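Local coordinates for protein lovastatin nonaketide synthase, polyketide synthase component (Aspergillus terreus, PDB 7CPX) that builds the polyketide chain of the lovastatin precursor dihydromonacolin L from malonyl-CoA, working as a homodimer together with the partner protein lovC, at residues T265-V269 with S381-R385; F626-L630 with H655-E659; I2405-P2410 with L2427-E2431. The protein carries 2 engineered substitutions. One frame throughout, in Å; residues are numbered along the deposited sequence.

Contact 1. Residues T265-V269 with S381-R385; sequences TIECV and SFAVR
Glu267, Arg385 and Cys268 bury the most surface in this contact (75, 51 and 48 of 257 Å²), where the start of a β-strand meets one side of a helix near its C-terminal end. Residues 381-385 are helical, with Arg385 N bonded to Ser381 O at 2.9 Å. The other segment is extended through Ile266, turns helical at Glu267 (phi/psi -87/-41) and is fully extended at Cys268 (-167/-180). As Glu267 and Cys268 both face Val13 of the adjoining strand, this is a classic β-bulge, and the closest CA pair across the contact, Cys268-Ser381 at 5.6 Å, falls on it. Glu267, with chi1 m and chi2 t, extends past the edge of Phe382: its OE1 lies 4.2 Å from Phe382 CE1, near the ring plane, and is hydrogen-bonded to Ser16 OG. Arg385 (chi1 t, chi2 t, chi3 p) folds back over the bulge, so that its CD is 3.2 Å from Glu267 O and one guanidinium face covers Glu267 CG. Glu267 OE2 and Arg385 NH2 stand 4.5 Å apart, too far and too far out of plane for a salt bridge. Cys268, chi1 p, points at the helix, its CB 4.0 Å from Val384 CG1. Such strand-on-helix packing fits the layered thiolase fold of ketosynthases. Strand 268-277 runs antiparallel between 11-19 and 439-446, helix 369-386 covers its first residues, Phe382 also packs on helix 27-35, and Ile266 turns from the contact towards helix 256-261.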
# COMPACT_ATOMS: atom_id res chain seq x y z
N THR A 265 -55.89 -9.76 -17.75
CA THR A 265 -55.54 -9.48 -19.13
C THR A 265 -54.25 -10.21 -19.50
O THR A 265 -53.29 -10.22 -18.73
CB THR A 265 -55.38 -7.98 -19.35
OG1 THR A 265 -56.64 -7.33 -19.17
CG2 THR A 265 -54.87 -7.69 -20.75
N ILE A 266 -54.25 -10.82 -20.67
CA ILE A 266 -53.17 -11.71 -21.08
C ILE A 266 -52.24 -10.98 -22.03
O ILE A 266 -52.67 -10.33 -22.99
CB ILE A 266 -53.75 -12.97 -21.74
CG1 ILE A 266 -54.37 -13.87 -20.66
CG2 ILE A 266 -52.67 -13.70 -22.52
CD1 ILE A 266 -55.23 -14.99 -21.20
N GLU A 267 -50.94 -11.10 -21.77
CA GLU A 267 -49.92 -10.58 -22.67
C GLU A 267 -49.56 -11.59 -23.74
O GLU A 267 -49.39 -11.23 -24.91
CB GLU A 267 -48.67 -10.17 -21.89
CG GLU A 267 -48.87 -9.01 -20.94
CD GLU A 267 -47.57 -8.48 -20.38
OE1 GLU A 267 -46.53 -9.15 -20.57
OE2 GLU A 267 -47.58 -7.41 -19.74
N CYS A 268 -49.44 -12.86 -23.37
CA CYS A 268 -49.18 -13.90 -24.37
C CYS A 268 -49.41 -15.26 -23.71
O CYS A 268 -49.74 -15.34 -22.53
CB CYS A 268 -47.77 -13.80 -24.95
SG CYS A 268 -46.45 -14.11 -23.77
N VAL A 269 -49.21 -16.31 -24.49
CA VAL A 269 -49.40 -17.68 -24.04
C VAL A 269 -48.10 -18.44 -24.26
O VAL A 269 -47.70 -18.68 -25.40
CB VAL A 269 -50.56 -18.37 -24.77
CG1 VAL A 269 -50.43 -19.87 -24.68
CG2 VAL A 269 -51.89 -17.92 -24.19
N SER A 381 -42.96 -12.06 -26.79
CA SER A 381 -44.31 -11.82 -26.28
C SER A 381 -44.94 -10.62 -26.95
O SER A 381 -45.92 -10.75 -27.70
CB SER A 381 -44.25 -11.62 -24.76
OG SER A 381 -45.53 -11.31 -24.24
N PHE A 382 -44.36 -9.43 -26.75
CA PHE A 382 -44.94 -8.22 -27.32
C PHE A 382 -45.18 -8.40 -28.81
O PHE A 382 -46.29 -8.16 -29.31
CB PHE A 382 -44.01 -7.03 -27.07
CG PHE A 382 -43.66 -6.83 -25.62
CD1 PHE A 382 -44.56 -7.14 -24.62
CD2 PHE A 382 -42.42 -6.33 -25.27
CE1 PHE A 382 -44.23 -6.95 -23.30
CE2 PHE A 382 -42.08 -6.14 -23.95
CZ PHE A 382 -42.99 -6.45 -22.96
N ALA A 383 -44.16 -8.86 -29.53
CA ALA A 383 -44.30 -9.13 -30.95
C ALA A 383 -45.57 -9.93 -31.22
O ALA A 383 -46.46 -9.48 -31.95
CB ALA A 383 -43.07 -9.88 -31.46
N VAL A 384 -45.67 -11.12 -30.62
CA VAL A 384 -46.78 -11.99 -30.94
C VAL A 384 -48.10 -11.34 -30.55
O VAL A 384 -49.14 -11.61 -31.16
CB VAL A 384 -46.60 -13.37 -30.27
CG1 VAL A 384 -47.27 -13.41 -28.91
CG2 VAL A 384 -47.15 -14.47 -31.17
N ARG A 385 -48.08 -10.47 -29.54
CA ARG A 385 -49.31 -9.79 -29.14
C ARG A 385 -49.66 -8.67 -30.11
O ARG A 385 -50.85 -8.39 -30.33
CB ARG A 385 -49.18 -9.25 -27.72
CG ARG A 385 -50.37 -8.41 -27.27
CD ARG A 385 -50.48 -8.38 -25.75
NE ARG A 385 -49.29 -7.82 -25.12
CZ ARG A 385 -49.21 -6.61 -24.58
NH1 ARG A 385 -50.25 -5.79 -24.56
NH2 ARG A 385 -48.06 -6.22 -24.05

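Contact 2. Residues F626-L630 with H655-E659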
# COMPACT_ATOMS: atom_id res chain seq x y z
N PHE A 626 -94.78 14.97 -3.43
CA PHE A 626 -93.56 14.74 -4.20
C PHE A 626 -92.31 14.68 -3.34
O PHE A 626 -91.43 13.86 -3.61
CB PHE A 626 -93.40 15.84 -5.25
CG PHE A 626 -94.63 16.07 -6.08
CD1 PHE A 626 -95.36 15.00 -6.56
CD2 PHE A 626 -95.05 17.35 -6.37
CE1 PHE A 626 -96.50 15.21 -7.32
CE2 PHE A 626 -96.19 17.57 -7.13
CZ PHE A 626 -96.91 16.49 -7.61
N SER A 627 -92.22 15.51 -2.30
CA SER A 627 -91.03 15.51 -1.46
C SER A 627 -90.85 14.17 -0.76
O SER A 627 -89.73 13.65 -0.68
CB SER A 627 -91.11 16.64 -0.44
OG SER A 627 -92.24 16.49 0.41
N GLN A 628 -91.94 13.59 -0.23
CA GLN A 628 -91.81 12.31 0.47
C GLN A 628 -91.40 11.20 -0.49
O GLN A 628 -90.34 10.58 -0.28
CB GLN A 628 -93.10 11.98 1.21
CG GLN A 628 -93.42 12.95 2.34
CD GLN A 628 -94.78 12.69 2.95
OE1 GLN A 628 -95.54 11.85 2.48
NE2 GLN A 628 -95.10 13.42 4.02
N PRO A 629 -92.16 10.90 -1.54
CA PRO A 629 -91.71 9.86 -2.48
C PRO A 629 -90.40 10.20 -3.17
O PRO A 629 -89.65 9.28 -3.51
CB PRO A 629 -92.87 9.76 -3.48
CG PRO A 629 -93.60 11.03 -3.37
CD PRO A 629 -93.45 11.47 -1.95
N LEU A 630 -90.09 11.48 -3.39
CA LEU A 630 -88.81 11.83 -3.99
C LEU A 630 -87.65 11.38 -3.11
O LEU A 630 -86.72 10.73 -3.58
CB LEU A 630 -88.74 13.34 -4.24
CG LEU A 630 -87.38 13.87 -4.70
CD1 LEU A 630 -87.55 14.92 -5.79
CD2 LEU A 630 -86.59 14.45 -3.53
N HIS A 655 -86.71 9.75 9.62
CA HIS A 655 -88.07 10.22 9.77
C HIS A 655 -88.73 10.33 8.40
O HIS A 655 -88.06 10.63 7.40
CB HIS A 655 -88.13 11.58 10.48
CG HIS A 655 -87.39 12.67 9.76
ND1 HIS A 655 -86.05 12.90 9.93
CD2 HIS A 655 -87.82 13.59 8.87
CE1 HIS A 655 -85.67 13.92 9.18
NE2 HIS A 655 -86.73 14.36 8.52
N SER A 656 -90.03 10.07 8.36
CA SER A 656 -90.83 10.16 7.13
C SER A 656 -90.17 9.27 6.08
O SER A 656 -90.07 8.05 6.31
CB SER A 656 -90.98 11.63 6.75
OG SER A 656 -91.75 11.78 5.57
N SER A 657 -89.70 9.81 4.95
CA SER A 657 -89.09 8.97 3.93
C SER A 657 -87.93 8.17 4.49
O SER A 657 -87.75 6.99 4.17
CB SER A 657 -88.63 9.83 2.75
OG SER A 657 -89.71 10.53 2.17
N GLY A 658 -87.13 8.79 5.36
CA GLY A 658 -85.98 8.13 5.94
C GLY A 658 -86.34 6.82 6.60
O GLY A 658 -85.52 5.91 6.69
N GLU A 659 -87.59 6.71 7.06
CA GLU A 659 -88.05 5.45 7.61
C GLU A 659 -88.43 4.48 6.50
O GLU A 659 -87.94 3.34 6.47
CB GLU A 659 -89.24 5.69 8.55
CG GLU A 659 -89.46 4.60 9.58
CD GLU A 659 -89.78 3.25 8.97
OE1 GLU A 659 -90.59 3.20 8.02
OE2 GLU A 659 -89.20 2.24 9.42
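Ser657 sets its side chain against the backbone of Gln628, with OG donating a 2.5 Å hydrogen bond to Gln628 O and lying 3.8 Å from Gln628 CB. Its chi1 of -60° (m) and a CA-CA distance of 5.5 Å between Gln628 and Ser657, the closest pair, put the hydroxyl within reach of that carbonyl. The acceptor precedes Pro629, whose nitrogen has no bond to the turn before, so helix 624-644 is kinked beside it. Gln628 covers the neighbouring serine as well: its CG is 3.8 Å from Ser656 OG, while its NE2 is hydrogen-bonded to Gln566 OE1, an oxygen that also takes a weak bond from Ser656 OG. Backbone angles of 55/-118 at Ser656, between strand 648-652 and helix 657-665, together with the GxSxG pattern of which Ser656 and Gly658 are part, are consistent with a nucleophile elbow; in acyltransferases of this family the central serine of that pattern carries the acyl group. A β-carbon on Gly658 would sit about 3.1 Å from His655 N, so the tight turn favours glycine there. Ser656 stands at the N-cap position without a capping bond from its side chain; main-chain bonds of 2.9 Å, Gly658 N to His655 O and Glu659 N to Ser656 O, start the helix, and Asn821 ND2 bonds Ser656 O from outside.

Contact 3. Residues I2405-P2410 with L2427-E2431; sequences IPPLDP and LKIPE
Two extended segments run side by side, their end-to-end directions 16° apart, and meet in a single parallel β-bridge between Leu2408 and Lys2428 (CA-CA 4.4 Å). Leu2408 supplies both of its backbone polar groups: its N donates to Leu2427 O (2.7 Å, 167° at the hydrogen), and its O accepts from Ile2429 N (2.7 Å, 164°), flanking Lys2428 as parallel pairing requires. Leu2408 O also receives a CA-H...O contact from Lys2428 CA at 3.3 Å. Phi/psi stay extended at Leu2408 (-77/109), Lys2428 (-102/144) and Ile2429 (-83/154), but Leu2427 (-99/21) leaves the strand conformation. One step on, Ile2429 O meets Pro2410 CG at 3.1 Å, since proline has no N-H to offer; Pro2410 itself turns helical (-58/-30).

Apolar contacts line the bridge. Ile2429, m and t, lays CD1 3.7 Å from Pro2407 CB, and its CB is 3.8 Å from Pro2410 CD. Ile2405 CG2 reaches Leu2427 CD1 at 3.5 Å, and Leu2408 CD1, also m and t, stands 4.1 Å from Leu2427 CB.

Charged ends find partners outside the pair: Lys2428 NZ bonds Phe2419 O within the intervening loop, Asp2409 OD1 bonds Ala2411 N, and Glu2431 OE2 bonds Asn1465 of the methyltransferase domain. Ile2405 O accepts from Arg1812. Two short, nearly linear backbone bonds bounded by proline thus imply a pairing that cannot lengthen into a ladder past Pro2410, held otherwise by aliphatic packing in the last modelled part of the ketoreductase region.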
# COMPACT_ATOMS: atom_id res chain seq x y z
N ILE A 2405 47.49 -13.95 -26.17
CA ILE A 2405 47.28 -15.35 -26.54
C ILE A 2405 46.08 -15.86 -25.74
O ILE A 2405 46.16 -15.91 -24.51
CB ILE A 2405 48.52 -16.21 -26.28
CG1 ILE A 2405 49.70 -15.64 -27.07
CG2 ILE A 2405 48.26 -17.65 -26.69
CD1 ILE A 2405 51.00 -16.33 -26.78
N PRO A 2406 44.99 -16.26 -26.39
CA PRO A 2406 43.83 -16.73 -25.64
C PRO A 2406 44.02 -18.16 -25.19
O PRO A 2406 44.93 -18.85 -25.67
CB PRO A 2406 42.69 -16.62 -26.67
CG PRO A 2406 43.37 -16.92 -27.96
CD PRO A 2406 44.77 -16.36 -27.84
N PRO A 2407 43.20 -18.64 -24.26
CA PRO A 2407 43.23 -20.07 -23.94
C PRO A 2407 43.02 -20.89 -25.20
O PRO A 2407 41.95 -20.84 -25.82
CB PRO A 2407 42.08 -20.24 -22.94
CG PRO A 2407 41.91 -18.89 -22.33
CD PRO A 2407 42.24 -17.91 -23.42
N LEU A 2408 44.04 -21.65 -25.60
CA LEU A 2408 44.04 -22.33 -26.89
C LEU A 2408 43.14 -23.56 -26.80
O LEU A 2408 43.48 -24.54 -26.14
CB LEU A 2408 45.46 -22.71 -27.28
CG LEU A 2408 46.45 -21.54 -27.27
CD1 LEU A 2408 47.84 -22.03 -27.56
CD2 LEU A 2408 46.04 -20.48 -28.27
N ASP A 2409 42.00 -23.50 -27.47
CA ASP A 2409 41.06 -24.61 -27.46
C ASP A 2409 41.53 -25.69 -28.43
O ASP A 2409 41.71 -25.40 -29.62
CB ASP A 2409 39.67 -24.12 -27.85
CG ASP A 2409 38.62 -25.21 -27.73
OD1 ASP A 2409 38.96 -26.33 -27.29
OD2 ASP A 2409 37.44 -24.94 -28.07
N PRO A 2410 41.74 -26.93 -27.98
CA PRO A 2410 42.09 -27.99 -28.93
C PRO A 2410 41.05 -28.18 -30.02
O PRO A 2410 41.40 -28.58 -31.14
CB PRO A 2410 42.22 -29.23 -28.04
CG PRO A 2410 42.54 -28.70 -26.69
CD PRO A 2410 41.81 -27.40 -26.58
N LEU A 2427 49.34 -23.03 -22.58
CA LEU A 2427 48.17 -22.18 -22.79
C LEU A 2427 47.03 -22.92 -23.47
O LEU A 2427 46.15 -22.28 -24.06
CB LEU A 2427 48.56 -20.96 -23.62
CG LEU A 2427 49.88 -20.28 -23.22
CD1 LEU A 2427 50.11 -19.04 -24.06
CD2 LEU A 2427 49.89 -19.94 -21.75
N LYS A 2428 47.01 -24.25 -23.41
CA LYS A 2428 46.02 -25.05 -24.11
C LYS A 2428 44.93 -25.53 -23.15
O LYS A 2428 45.19 -25.85 -21.99
CB LYS A 2428 46.68 -26.25 -24.79
CG LYS A 2428 47.61 -25.84 -25.93
CD LYS A 2428 48.35 -27.02 -26.52
CE LYS A 2428 49.20 -26.61 -27.70
NZ LYS A 2428 49.96 -27.75 -28.28
N ILE A 2429 43.70 -25.58 -23.67
CA ILE A 2429 42.52 -25.94 -22.89
C ILE A 2429 42.40 -27.45 -22.81
O ILE A 2429 42.91 -28.16 -23.70
CB ILE A 2429 41.25 -25.32 -23.50
CG1 ILE A 2429 41.41 -23.80 -23.62
CG2 ILE A 2429 40.02 -25.65 -22.67
CD1 ILE A 2429 40.22 -23.12 -24.27
N PRO A 2430 41.77 -28.01 -21.76
CA PRO A 2430 41.42 -29.44 -21.78
C PRO A 2430 40.82 -29.88 -23.10
O PRO A 2430 40.18 -29.09 -23.80
CB PRO A 2430 40.40 -29.56 -20.64
CG PRO A 2430 40.65 -28.36 -19.74
CD PRO A 2430 41.63 -27.44 -20.41
N GLU A 2431 41.03 -31.15 -23.45
CA GLU A 2431 40.58 -31.70 -24.73
C GLU A 2431 39.40 -32.65 -24.60
O GLU A 2431 38.62 -32.76 -25.55
CB GLU A 2431 41.73 -32.42 -25.44
CG GLU A 2431 42.80 -33.02 -24.52
CD GLU A 2431 42.28 -34.11 -23.61
OE1 GLU A 2431 41.28 -33.87 -22.90
OE2 GLU A 2431 42.87 -35.21 -23.60

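How the contacts relate
From the N terminus the three contacts come strictly in series, none nested in or crossing another. Contact 1 closes a loop with 111 residues between its segments, inside the ketosynthase, and joins the large mixed sheet to helix 369-386. Contact 2 spans 24 residues in the malonyl transacylase domain, bringing helix 624-644 to the start of helix 657-665. Contact 3 closes a 16-residue loop free of helix and strand, beyond strand 2400-2402 of the ketoreductase sheet, and also borders the methyltransferase domain. The centres of contacts 1 and 2 lie about 54 Å apart, on one side of the chain's centre; contact 3 lies on the opposite side, its centre about 141 Å from that of contact 2.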